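Local coordinates for C alpha-dehydrogenase (PDB 4YAC), which catalyses the NAD-dependent oxidation of a Calpha alcohol in the bacterial breakdown of lignin-derived beta-aryl ethers, as a short-chain dehydrogenase/reductase, at the interface of chains A and B. Residues are numbered along the deposited sequence; one frame, centred on the assembly and turned at random. Chains: chain A/B, C alpha-dehydrogenase.

The interface of chains A and B. Residues chain A 150-151, 154-155, 158-159; chain B 166, 169-170, 173.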
loop_
_atom_site.group_PDB
_atom_site.type_symbol
_atom_site.label_atom_id
_atom_site.label_comp_id
_atom_site.label_asym_id
_atom_site.label_seq_id
_atom_site.Cartn_x
_atom_site.Cartn_y
_atom_site.Cartn_z
ATOM N N ALA A 150 6.323 5.508 -7.309
ATOM C CA ALA A 150 5.903 6.840 -6.879
ATOM C C ALA A 150 6.387 7.884 -7.886
ATOM O O ALA A 150 7.506 7.795 -8.389
ATOM C CB ALA A 150 6.441 7.145 -5.490
ATOM N N LEU A 151 5.530 8.860 -8.174
ATOM C CA LEU A 151 5.802 9.896 -9.170
ATOM C C LEU A 151 5.484 11.265 -8.587
ATOM O O LEU A 151 4.691 11.367 -7.652
ATOM C CB LEU A 151 4.959 9.669 -10.431
ATOM C CG LEU A 151 5.536 9.099 -11.734
ATOM C CD1 LEU A 151 6.899 8.446 -11.587
ATOM C CD2 LEU A 151 4.539 8.108 -12.318
ATOM N N THR A 154 1.591 12.424 -7.697
ATOM C CA THR A 154 0.678 11.273 -7.593
ATOM C C THR A 154 0.627 10.682 -6.181
ATOM O O THR A 154 0.299 9.509 -6.008
ATOM C CB THR A 154 1.070 10.132 -8.566
ATOM O OG1 THR A 154 2.290 9.516 -8.131
ATOM C CG2 THR A 154 1.231 10.652 -9.993
ATOM N N GLY A 155 0.938 11.498 -5.179
ATOM C CA GLY A 155 1.052 11.028 -3.807
ATOM C C GLY A 155 -0.163 10.302 -3.255
ATOM O O GLY A 155 -0.044 9.201 -2.716
ATOM N N CYS A 158 -0.971 7.125 -5.503
ATOM C CA CYS A 158 0.019 6.087 -5.243
ATOM C C CYS A 158 -0.258 5.382 -3.922
ATOM O O CYS A 158 -0.189 4.153 -3.840
ATOM C CB CYS A 158 1.422 6.705 -5.241
ATOM S SG CYS A 158 2.767 5.602 -4.757
ATOM N N THR A 159 -0.585 6.158 -2.894
ATOM C CA THR A 159 -0.904 5.591 -1.592
ATOM C C THR A 159 -2.064 4.598 -1.720
ATOM O O THR A 159 -1.992 3.497 -1.180
ATOM C CB THR A 159 -1.257 6.680 -0.564
ATOM O OG1 THR A 159 -0.142 7.567 -0.417
ATOM C CG2 THR A 159 -1.559 6.061 0.789
ATOM N N GLY B 166 3.596 3.299 0.441
ATOM C CA GLY B 166 3.342 4.084 -0.753
ATOM C C GLY B 166 3.451 5.565 -0.455
ATOM O O GLY B 166 4.049 6.330 -1.218
ATOM N N GLU B 169 7.155 6.466 -0.008
ATOM C CA GLU B 169 7.875 6.546 -1.274
ATOM C C GLU B 169 7.436 7.781 -2.062
ATOM O O GLU B 169 8.212 8.337 -2.842
ATOM C CB GLU B 169 7.661 5.277 -2.102
ATOM C CG GLU B 169 8.241 4.032 -1.457
ATOM C CD GLU B 169 8.359 2.873 -2.427
ATOM O OE1 GLU B 169 9.064 3.020 -3.448
ATOM O OE2 GLU B 169 7.742 1.814 -2.168
ATOM N N SER B 170 6.197 8.215 -1.841
ATOM C CA SER B 170 5.677 9.422 -2.482
ATOM C C SER B 170 6.309 10.679 -1.889
ATOM O O SER B 170 6.711 11.588 -2.617
ATOM C CB SER B 170 4.155 9.483 -2.352
ATOM O OG SER B 170 3.547 8.461 -3.122
ATOM N N VAL B 173 9.814 11.433 -3.138
ATOM C CA VAL B 173 9.952 12.110 -4.425
ATOM C C VAL B 173 9.873 13.628 -4.279
ATOM O O VAL B 173 10.630 14.356 -4.919
ATOM C CB VAL B 173 8.857 11.651 -5.426
ATOM C CG1 VAL B 173 8.875 12.501 -6.702
ATOM C CG2 VAL B 173 9.031 10.184 -5.772
HETATM O O HOH W 1 3.624 9.348 -5.740
HETATM O O HOH W 2 4.682 11.737 -4.806
HETATM O O HOH W 3 8.388 3.403 -6.013
#
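In this patch of a two-fold symmetric homodimer interface, the loop before helix 155-174 and the start of that helix pack against the later turns of the same helix in the partner, A:Ala150 lying directly on it beside B:Ser170, with water filling in around the serine. The patch helps hold the two subunits together and recurs with the chains exchanged; pairing through this helix is common among short-chain dehydrogenases, so the dimer is probably the biological one. The methyl of A:Ala150 points at the backbone of the partner helix, its CB 3.4 Å from the carbonyl O of B:Glu169 and 3.8 Å from CA of B:Ser170. B:Val173 closes over the same methyl with one branch, CG2 lying 4.0 Å from CB of A:Ala150, while CG1 turns to the backbone of A:Leu151. The hydroxyl of B:Ser170 lies at the contact but bonds back to its own helix: OG, anti to its carbonyl carbon (chi1 -68°), meets the carbonyl O of B:Gly166 at 2.9 Å from above the carbonyl plane. The thiol SG of A:Cys158 approaches this OG at 3.4 Å, at most a weak hydrogen bond. CA of A:Gly155 lies 3.8 Å from CB of B:Ser170. Water 1 links OG of B:Ser170 (2.8 Å) to OG1 of A:Thr154, a hydroxyl set by donating to A:Leu151 O from above the carbonyl plane, and to A:Leu151 N and O; water 2, bonded to water 1, joins that O to B:Ser170 O. A third water bridges A:Ala150 N to the carboxylate OE1 of B:Glu169. In the fold, A:Ala150, A:Leu151 and A:Thr154 belong to the loop between 3-10 helix 145-147 and helix 155-174.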